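Local coordinates for protein lantibiotic dehydratase (PDB 5EHK) that acts as a tRNA-dependent lantibiotic dehydratase in NAI-107 biosynthesis, probably glutamylating serines and threonines of the precursor peptide and then eliminating glutamate, at residues A[474-484]-A[676-687]; A[499-507]-A[522-533]. All blocks are in the same frame, centred on the assembly; numbering follows the deposited sequence.

Contact 1: A[474-484]-A[676-687]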
loop_
_atom_site.group_PDB
_atom_site.type_symbol
_atom_site.label_atom_id
_atom_site.label_comp_id
_atom_site.label_asym_id
_atom_site.label_seq_id
_atom_site.Cartn_x
_atom_site.Cartn_y
_atom_site.Cartn_z
ATOM N N GLU A 474 14.737 -17.947 31.558
ATOM C CA GLU A 474 15.194 -16.637 32.028
ATOM C C GLU A 474 14.261 -15.471 31.644
ATOM O O GLU A 474 13.761 -15.407 30.525
ATOM C CB GLU A 474 16.567 -16.351 31.440
ATOM C CG GLU A 474 17.666 -17.311 31.864
ATOM C CD GLU A 474 18.899 -17.205 30.964
ATOM O OE1 GLU A 474 18.748 -16.768 29.799
ATOM O OE2 GLU A 474 20.018 -17.529 31.423
ATOM N N ARG A 475 14.057 -14.532 32.562
ATOM C CA ARG A 475 13.179 -13.396 32.314
ATOM C C ARG A 475 13.923 -12.227 31.696
ATOM O O ARG A 475 13.305 -11.224 31.340
ATOM C CB ARG A 475 12.602 -12.894 33.625
ATOM C CG ARG A 475 11.714 -13.859 34.303
ATOM C CD ARG A 475 11.580 -13.478 35.753
ATOM N NE ARG A 475 10.415 -14.105 36.367
ATOM C CZ ARG A 475 10.062 -13.932 37.632
ATOM N NH1 ARG A 475 10.779 -13.152 38.423
ATOM N NH2 ARG A 475 8.986 -14.535 38.098
ATOM N N GLU A 476 15.244 -12.336 31.581
ATOM C CA GLU A 476 16.029 -11.266 30.996
ATOM C C GLU A 476 17.084 -11.929 30.148
ATOM O O GLU A 476 17.573 -12.999 30.483
ATOM C CB GLU A 476 16.664 -10.390 32.080
ATOM C CG GLU A 476 15.643 -9.604 32.936
ATOM C CD GLU A 476 16.272 -8.528 33.846
ATOM O OE1 GLU A 476 17.513 -8.306 33.770
ATOM O OE2 GLU A 476 15.516 -7.918 34.653
ATOM N N ILE A 477 17.419 -11.304 29.033
ATOM C CA ILE A 477 18.458 -11.793 28.160
ATOM C C ILE A 477 19.483 -10.666 28.134
ATOM O O ILE A 477 19.115 -9.514 28.350
ATOM C CB ILE A 477 17.878 -12.157 26.751
ATOM C CG1 ILE A 477 18.864 -13.000 25.941
ATOM C CG2 ILE A 477 17.469 -10.916 25.944
ATOM C CD1 ILE A 477 18.815 -14.505 26.238
ATOM N N VAL A 478 20.765 -10.984 27.950
ATOM C CA VAL A 478 21.812 -9.967 28.016
ATOM C C VAL A 478 22.487 -9.785 26.672
ATOM O O VAL A 478 23.002 -10.739 26.103
ATOM C CB VAL A 478 22.905 -10.322 29.048
ATOM C CG1 VAL A 478 24.101 -9.360 28.918
ATOM C CG2 VAL A 478 22.336 -10.312 30.472
ATOM N N ILE A 479 22.502 -8.556 26.173
ATOM C CA ILE A 479 23.083 -8.276 24.865
ATOM C C ILE A 479 24.392 -7.517 24.995
ATOM O O ILE A 479 24.566 -6.667 25.871
ATOM C CB ILE A 479 22.089 -7.513 23.943
ATOM C CG1 ILE A 479 21.813 -6.099 24.464
ATOM C CG2 ILE A 479 20.776 -8.276 23.828
ATOM C CD1 ILE A 479 20.923 -5.256 23.543
ATOM N N ASP A 480 25.323 -7.857 24.123
ATOM C CA ASP A 480 26.607 -7.189 24.076
ATOM C C ASP A 480 26.856 -6.672 22.665
ATOM O O ASP A 480 25.981 -6.760 21.807
ATOM C CB ASP A 480 27.696 -8.171 24.509
ATOM C CG ASP A 480 27.647 -9.477 23.734
ATOM O OD1 ASP A 480 27.444 -9.443 22.497
ATOM O OD2 ASP A 480 27.734 -10.545 24.376
ATOM N N GLU A 481 28.055 -6.161 22.423
ATOM C CA GLU A 481 28.397 -5.595 21.128
ATOM C C GLU A 481 28.138 -6.536 19.938
ATOM O O GLU A 481 27.788 -6.071 18.853
ATOM C CB GLU A 481 29.849 -5.126 21.134
ATOM C CG GLU A 481 30.333 -4.606 19.790
ATOM C CD GLU A 481 29.686 -3.282 19.379
ATOM O OE1 GLU A 481 29.131 -2.555 20.250
ATOM O OE2 GLU A 481 29.743 -2.972 18.168
ATOM N N GLU A 482 28.277 -7.847 20.142
ATOM C CA GLU A 482 28.010 -8.811 19.067
ATOM C C GLU A 482 26.518 -8.896 18.777
ATOM O O GLU A 482 26.107 -9.168 17.648
ATOM C CB GLU A 482 28.559 -10.214 19.380
ATOM C CG GLU A 482 30.074 -10.411 19.161
ATOM C CD GLU A 482 30.981 -9.803 20.254
ATOM O OE1 GLU A 482 30.484 -9.138 21.199
ATOM O OE2 GLU A 482 32.215 -10.004 20.161
ATOM N N THR A 483 25.702 -8.657 19.793
ATOM C CA THR A 483 24.272 -8.671 19.573
ATOM C C THR A 483 23.871 -7.421 18.800
ATOM O O THR A 483 23.041 -7.491 17.902
ATOM C CB THR A 483 23.474 -8.744 20.888
ATOM O OG1 THR A 483 23.984 -9.793 21.718
ATOM C CG2 THR A 483 22.007 -9.006 20.597
ATOM N N ILE A 484 24.468 -6.282 19.151
ATOM C CA ILE A 484 24.126 -5.000 18.532
ATOM C C ILE A 484 24.543 -4.965 17.070
ATOM O O ILE A 484 23.793 -4.494 16.216
ATOM C CB ILE A 484 24.780 -3.825 19.273
ATOM C CG1 ILE A 484 24.109 -3.618 20.625
ATOM C CG2 ILE A 484 24.717 -2.544 18.443
ATOM C CD1 ILE A 484 24.771 -2.557 21.438
ATOM N N PHE A 676 5.173 -14.009 26.469
ATOM C CA PHE A 676 6.190 -13.403 27.306
ATOM C C PHE A 676 7.363 -12.982 26.480
ATOM O O PHE A 676 7.839 -13.746 25.647
ATOM C CB PHE A 676 6.671 -14.334 28.430
ATOM C CG PHE A 676 7.858 -13.796 29.186
ATOM C CD1 PHE A 676 7.698 -12.764 30.114
ATOM C CD2 PHE A 676 9.133 -14.303 28.959
ATOM C CE1 PHE A 676 8.793 -12.245 30.802
ATOM C CE2 PHE A 676 10.224 -13.802 29.646
ATOM C CZ PHE A 676 10.058 -12.768 30.562
ATOM N N LEU A 677 7.813 -11.753 26.733
ATOM C CA LEU A 677 9.053 -11.197 26.189
ATOM C C LEU A 677 10.030 -10.822 27.305
ATOM O O LEU A 677 9.685 -10.064 28.222
ATOM C CB LEU A 677 8.758 -9.971 25.327
ATOM C CG LEU A 677 8.169 -10.251 23.953
ATOM C CD1 LEU A 677 7.685 -8.956 23.413
ATOM C CD2 LEU A 677 9.209 -10.896 23.011
ATOM N N PRO A 678 11.254 -11.357 27.232
ATOM C CA PRO A 678 12.296 -11.124 28.241
ATOM C C PRO A 678 12.697 -9.660 28.273
ATOM O O PRO A 678 12.651 -9.034 27.213
ATOM C CB PRO A 678 13.477 -11.940 27.710
ATOM C CG PRO A 678 13.261 -11.995 26.242
ATOM C CD PRO A 678 11.773 -12.053 26.045
ATOM N N GLY A 679 13.040 -9.126 29.450
ATOM C CA GLY A 679 13.690 -7.828 29.543
ATOM C C GLY A 679 15.023 -7.888 28.807
ATOM O O GLY A 679 15.647 -8.940 28.747
ATOM N N VAL A 680 15.458 -6.781 28.222
ATOM C CA VAL A 680 16.727 -6.803 27.499
ATOM C C VAL A 680 17.761 -5.892 28.164
ATOM O O VAL A 680 17.518 -4.703 28.393
ATOM C CB VAL A 680 16.542 -6.560 25.970
ATOM C CG1 VAL A 680 15.168 -6.000 25.686
ATOM C CG2 VAL A 680 17.638 -5.680 25.395
ATOM N N ARG A 681 18.898 -6.478 28.521
ATOM C CA ARG A 681 19.920 -5.748 29.252
ATOM C C ARG A 681 21.220 -5.497 28.487
ATOM O O ARG A 681 21.786 -6.392 27.867
ATOM C CB ARG A 681 20.185 -6.403 30.604
ATOM C CG ARG A 681 21.028 -5.560 31.552
ATOM C CD ARG A 681 20.753 -5.950 32.987
ATOM N NE ARG A 681 21.180 -7.315 33.274
ATOM C CZ ARG A 681 22.423 -7.665 33.581
ATOM N NH1 ARG A 681 23.378 -6.750 33.632
ATOM N NH2 ARG A 681 22.709 -8.933 33.831
ATOM N N TYR A 682 21.649 -4.241 28.524
ATOM C CA TYR A 682 22.908 -3.807 27.947
ATOM C C TYR A 682 23.733 -3.149 29.045
ATOM O O TYR A 682 23.359 -2.089 29.549
ATOM C CB TYR A 682 22.614 -2.819 26.824
ATOM C CG TYR A 682 23.811 -2.277 26.099
ATOM C CD1 TYR A 682 24.602 -3.100 25.312
ATOM C CD2 TYR A 682 24.115 -0.930 26.149
ATOM C CE1 TYR A 682 25.684 -2.596 24.626
ATOM C CE2 TYR A 682 25.198 -0.417 25.468
ATOM C CZ TYR A 682 25.972 -1.249 24.709
ATOM O OH TYR A 682 27.035 -0.724 24.028
ATOM N N GLY A 683 24.837 -3.785 29.433
ATOM C CA GLY A 683 25.529 -3.422 30.657
ATOM C C GLY A 683 24.596 -3.441 31.853
ATOM O O GLY A 683 24.080 -4.495 32.232
ATOM N N ARG A 684 24.361 -2.262 32.425
ATOM C CA ARG A 684 23.536 -2.087 33.622
ATOM C C ARG A 684 22.140 -1.586 33.249
ATOM O O ARG A 684 21.297 -1.344 34.132
ATOM C CB ARG A 684 24.221 -1.125 34.594
ATOM C CG ARG A 684 25.566 -1.688 35.052
ATOM C CD ARG A 684 26.295 -0.919 36.144
ATOM N NE ARG A 684 27.674 -1.400 36.179
ATOM C CZ ARG A 684 28.746 -0.633 36.013
ATOM N NH1 ARG A 684 28.596 0.669 35.815
ATOM N NH2 ARG A 684 29.964 -1.169 36.047
ATOM N N THR A 685 21.925 -1.384 31.940
ATOM C CA THR A 685 20.669 -0.826 31.423
ATOM C C THR A 685 19.665 -1.822 30.820
ATOM O O THR A 685 19.983 -2.603 29.927
ATOM C CB THR A 685 20.937 0.232 30.329
ATOM O OG1 THR A 685 21.826 1.242 30.814
ATOM C CG2 THR A 685 19.650 0.887 29.914
ATOM N N LEU A 686 18.434 -1.744 31.313
ATOM C CA LEU A 686 17.284 -2.419 30.712
ATOM C C LEU A 686 16.638 -1.546 29.616
ATOM O O LEU A 686 15.840 -0.646 29.901
ATOM C CB LEU A 686 16.248 -2.745 31.791
ATOM C CG LEU A 686 15.952 -4.225 32.037
ATOM C CD1 LEU A 686 17.198 -4.927 32.537
ATOM C CD2 LEU A 686 14.789 -4.365 33.032
ATOM N N LEU A 687 17.016 -1.799 28.365
ATOM C CA LEU A 687 16.449 -1.090 27.218
ATOM C C LEU A 687 14.932 -1.326 27.108
ATOM O O LEU A 687 14.193 -0.460 26.662
ATOM C CB LEU A 687 17.128 -1.554 25.922
ATOM C CG LEU A 687 18.634 -1.343 25.862
ATOM C CD1 LEU A 687 19.233 -1.905 24.577
ATOM C CD2 LEU A 687 18.945 0.143 25.996
HETATM O O HOH W 1 19.657 -10.228 34.056
#

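Contact 2: A[499-507]-A[522-533]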
loop_
_atom_site.group_PDB
_atom_site.type_symbol
_atom_site.label_atom_id
_atom_site.label_comp_id
_atom_site.label_asym_id
_atom_site.label_seq_id
_atom_site.Cartn_x
_atom_site.Cartn_y
_atom_site.Cartn_z
ATOM N N ASN A 499 20.778 16.686 17.515
ATOM C CA ASN A 499 21.174 17.735 18.458
ATOM C C ASN A 499 20.948 17.341 19.915
ATOM O O ASN A 499 21.845 17.485 20.731
ATOM C CB ASN A 499 20.438 19.044 18.190
ATOM C CG ASN A 499 20.581 19.516 16.756
ATOM O OD1 ASN A 499 21.652 19.422 16.148
ATOM N ND2 ASN A 499 19.498 20.068 16.219
ATOM N N SER A 500 19.771 16.826 20.247
ATOM C CA SER A 500 19.500 16.480 21.636
ATOM C C SER A 500 18.392 15.424 21.834
ATOM O O SER A 500 17.769 14.985 20.884
ATOM C CB SER A 500 19.215 17.753 22.450
ATOM O OG SER A 500 17.921 18.304 22.217
ATOM N N LEU A 501 18.189 14.987 23.071
ATOM C CA LEU A 501 17.154 14.005 23.382
ATOM C C LEU A 501 16.903 13.941 24.897
ATOM O O LEU A 501 17.619 14.581 25.660
ATOM C CB LEU A 501 17.498 12.619 22.820
ATOM C CG LEU A 501 18.711 11.898 23.394
ATOM C CD1 LEU A 501 18.412 10.416 23.425
ATOM C CD2 LEU A 501 19.988 12.195 22.585
ATOM N N GLU A 502 15.866 13.211 25.308
ATOM C CA GLU A 502 15.532 13.035 26.714
ATOM C C GLU A 502 15.086 11.611 26.946
ATOM O O GLU A 502 14.172 11.144 26.283
ATOM C CB GLU A 502 14.422 14.015 27.144
ATOM C CG GLU A 502 14.904 15.476 27.187
ATOM C CD GLU A 502 13.826 16.491 27.555
ATOM O OE1 GLU A 502 12.614 16.234 27.318
ATOM O OE2 GLU A 502 14.210 17.564 28.073
ATOM N N LEU A 503 15.749 10.909 27.859
ATOM C CA LEU A 503 15.333 9.575 28.260
ATOM C C LEU A 503 14.793 9.725 29.666
ATOM O O LEU A 503 15.337 10.475 30.472
ATOM C CB LEU A 503 16.518 8.597 28.227
ATOM C CG LEU A 503 17.207 8.458 26.865
ATOM C CD1 LEU A 503 18.494 7.647 26.931
ATOM C CD2 LEU A 503 16.234 7.858 25.834
ATOM N N GLY A 504 13.700 9.051 29.964
ATOM C CA GLY A 504 13.210 9.029 31.325
ATOM C C GLY A 504 13.568 7.660 31.820
ATOM O O GLY A 504 13.345 6.703 31.098
ATOM N N VAL A 505 14.150 7.550 33.010
ATOM C CA VAL A 505 14.553 6.235 33.514
ATOM C C VAL A 505 14.284 6.022 34.990
ATOM O O VAL A 505 14.086 6.974 35.744
ATOM C CB VAL A 505 16.042 5.906 33.235
ATOM C CG1 VAL A 505 16.327 5.774 31.729
ATOM C CG2 VAL A 505 16.945 6.919 33.905
ATOM N N HIS A 506 14.251 4.750 35.373
ATOM C CA HIS A 506 14.316 4.344 36.761
ATOM C C HIS A 506 15.768 3.958 37.018
ATOM O O HIS A 506 16.389 3.243 36.212
ATOM C CB HIS A 506 13.474 3.091 36.992
ATOM C CG HIS A 506 11.999 3.293 36.822
ATOM N ND1 HIS A 506 11.304 4.304 37.449
ATOM C CD2 HIS A 506 11.080 2.580 36.123
ATOM C CE1 HIS A 506 10.023 4.216 37.132
ATOM N NE2 HIS A 506 9.860 3.178 36.329
ATOM N N VAL A 507 16.315 4.432 38.136
ATOM C CA VAL A 507 17.598 3.936 38.622
ATOM C C VAL A 507 17.343 3.160 39.893
ATOM O O VAL A 507 16.721 3.683 40.817
ATOM C CB VAL A 507 18.591 5.057 38.910
ATOM C CG1 VAL A 507 19.893 4.458 39.397
ATOM C CG2 VAL A 507 18.831 5.884 37.666
ATOM N N VAL A 522 19.876 0.610 35.469
ATOM C CA VAL A 522 19.078 1.690 34.863
ATOM C C VAL A 522 17.969 1.100 33.983
ATOM O O VAL A 522 18.245 0.338 33.046
ATOM C CB VAL A 522 19.911 2.617 33.981
ATOM C CG1 VAL A 522 19.016 3.727 33.405
ATOM C CG2 VAL A 522 21.047 3.202 34.767
ATOM N N VAL A 523 16.722 1.430 34.284
ATOM C CA VAL A 523 15.614 0.867 33.523
ATOM C C VAL A 523 14.922 1.971 32.698
ATOM O O VAL A 523 14.394 2.936 33.267
ATOM C CB VAL A 523 14.618 0.166 34.459
ATOM C CG1 VAL A 523 13.404 -0.367 33.687
ATOM C CG2 VAL A 523 15.314 -0.955 35.186
ATOM N N LEU A 524 14.973 1.866 31.367
ATOM C CA LEU A 524 14.320 2.866 30.516
ATOM C C LEU A 524 12.829 2.833 30.778
ATOM O O LEU A 524 12.205 1.790 30.664
ATOM C CB LEU A 524 14.589 2.602 29.040
ATOM C CG LEU A 524 15.840 3.236 28.432
ATOM C CD1 LEU A 524 17.005 3.260 29.417
ATOM C CD2 LEU A 524 16.246 2.454 27.193
ATOM N N ALA A 525 12.267 3.977 31.143
ATOM C CA ALA A 525 10.899 4.028 31.637
ATOM C C ALA A 525 9.911 3.890 30.492
ATOM O O ALA A 525 10.234 4.223 29.353
ATOM C CB ALA A 525 10.668 5.317 32.398
ATOM N N PRO A 526 8.690 3.413 30.791
ATOM C CA PRO A 526 7.646 3.429 29.757
ATOM C C PRO A 526 7.194 4.862 29.466
ATOM O O PRO A 526 7.354 5.751 30.298
ATOM C CB PRO A 526 6.510 2.623 30.394
ATOM C CG PRO A 526 6.707 2.806 31.871
ATOM C CD PRO A 526 8.204 2.855 32.066
ATOM N N GLY A 527 6.646 5.082 28.282
ATOM C CA GLY A 527 6.216 6.404 27.869
ATOM C C GLY A 527 7.126 6.884 26.754
ATOM O O GLY A 527 8.187 6.290 26.538
ATOM N N PRO A 528 6.720 7.950 26.037
ATOM C CA PRO A 528 7.569 8.517 24.983
ATOM C C PRO A 528 8.723 9.373 25.516
ATOM O O PRO A 528 8.610 10.019 26.569
ATOM C CB PRO A 528 6.594 9.378 24.171
ATOM C CG PRO A 528 5.552 9.777 25.144
ATOM C CD PRO A 528 5.400 8.606 26.092
ATOM N N GLY A 529 9.842 9.338 24.796
ATOM C CA GLY A 529 10.951 10.237 25.059
ATOM C C GLY A 529 10.738 11.507 24.252
ATOM O O GLY A 529 9.665 11.715 23.659
ATOM N N SER A 530 11.773 12.332 24.178
ATOM C CA SER A 530 11.677 13.582 23.461
ATOM C C SER A 530 12.865 13.757 22.515
ATOM O O SER A 530 13.842 13.000 22.587
ATOM C CB SER A 530 11.592 14.728 24.454
ATOM O OG SER A 530 12.833 15.390 24.540
ATOM N N HIS A 531 12.784 14.721 21.602
ATOM C CA HIS A 531 13.921 14.970 20.741
ATOM C C HIS A 531 14.557 16.324 21.022
ATOM O O HIS A 531 15.391 16.810 20.250
ATOM C CB HIS A 531 13.499 14.840 19.289
ATOM C CG HIS A 531 13.172 13.434 18.906
ATOM N ND1 HIS A 531 14.116 12.426 18.900
ATOM C CD2 HIS A 531 11.997 12.853 18.564
ATOM C CE1 HIS A 531 13.539 11.287 18.554
ATOM N NE2 HIS A 531 12.254 11.518 18.353
ATOM N N HIS A 532 14.217 16.899 22.174
ATOM C CA HIS A 532 14.743 18.206 22.571
ATOM C C HIS A 532 15.196 18.263 24.031
ATOM O O HIS A 532 14.398 18.069 24.943
ATOM C CB HIS A 532 13.680 19.269 22.365
ATOM C CG HIS A 532 14.142 20.645 22.704
ATOM N ND1 HIS A 532 14.912 21.402 21.844
ATOM C CD2 HIS A 532 13.976 21.390 23.820
ATOM C CE1 HIS A 532 15.171 22.569 22.406
ATOM N NE2 HIS A 532 14.620 22.586 23.608
ATOM N N ALA A 533 16.474 18.516 24.264
ATOM C CA ALA A 533 16.960 18.713 25.641
ATOM C C ALA A 533 16.231 19.872 26.321
ATOM O O ALA A 533 16.345 21.015 25.872
ATOM C CB ALA A 533 18.442 18.978 25.636
HETATM O O HOH W 2 16.731 13.147 18.979
#

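Contact 1: A[474-484]-A[676-687]
Glu476 and Arg681 sit diagonally across two parallel strands and meet through a long salt bridge, with OE1 of Glu476 3.8 Å from NE of Arg681. Their charged planes are turned 57° apart, and a water helps to close the gap: it donates to Glu476 OE1 and weakly bonds Arg681 NH2, lying in the guanidinium plane at its edge. Val478 CG2 packs over one face of that guanidinium, 3.7 Å from Arg681 NH2. A bend at chi3 (65°) turns the guanidinium along the strand, where NH1 makes a weak bond to Gly683 O.

Far apart in sequence, the segments pair within the N-terminal lantibiotic dehydratase family region. Strand 476-479 lies parallel beside 679-682, the first arm of a beta hairpin with a type II' turn from Tyr682 to Thr685; strand 521-524 lies beside the second. Gly679 N donates to Arg475 O (2.8 Å), and Arg681 takes both roles, N to Ile477 O and O from Ile479 N (2.8 Å).

On the face carrying Ile479, its CD1 reaches Val680 CG2 and Leu687 CD1. Asp480 and Thr483 form a capping box with weak bonds, starting the helix from which Ile484 CD1 meets the Tyr682 ring obliquely.

Contact 2: A[499-507]-A[522-533]
The Glu502 carboxylate is met from above its plane by Ser530: OG donates to OE1 at 2.9 Å, the hydroxyl standing 49° out of the plane. Both oxygens have further partners just downstream, OE1 in Thr536 OG1 and OE2 in Gly534 N, which together should restrict the group's rotation. With CG anti to the carbonyl carbon (chi1 -70°) and the rest of the chain straight, CB and CG pass Ser530 OG and bring OE1 within its reach. Beside Ser500, His531 holds a water in its ring plane, at the edge, with ND1 2.7 Å from the water, which also donates to Ser500 O; the ring itself meets that of Trp663. At the far end of strand 500-507, His506 has Val523 O lying obliquely to its ring, and its ND1 is bonded to Ala784 O.

Ser530 OG has a second task: it accepts from His532 N (3.1 Å), making an ST turn. The backbones pair here only through a single antiparallel bridge, with weak bonds in both directions between Glu502 and Ser530.

Strand 500-507 is used twice by the chain that follows it, while its other edge pairs antiparallel with strand 785-792 through backbone bonds such as Leu503 with Val788. Its later half pairs antiparallel with strand 522-524, and the segment then loops out through Pro526 and Pro528 before returning to the earlier half. In that later half His506 and Val523 form a hydrogen-bonded pair, with His506 N donating to Val523 O (2.8 Å) and Val523 N to His506 O (2.7 Å). Ala525 N adds a bond to Gly504 O. On the face carrying Val505, its CG1 lies alongside Leu524 CD1 (3.5 Å), while its CB faces Val522 CG1 (3.7 Å). Ile386 and Leu393 of helix 380-395 pack on this face.

Contact 1 is only partly buried, whereas contact 2 lies in the interior, nearer the centre of the chain; their centres are 18 Å apart. They are joined edge to edge: the second arm of the hairpin in contact 1 runs parallel to the strand beginning contact 2's second segment, with probable hydrogen bonds from Leu686 N to Val522 O (2.7 Å) and from Val522 N to Arg684 O. Helix 380-395 touches side chains of both. The chemistry follows the setting. Parallel pairing in contact 1 carries a loose, water-assisted charge pair on one face, while contact 2 combines antiparallel pairing with a buried carboxylate held by hydroxyl and backbone donors.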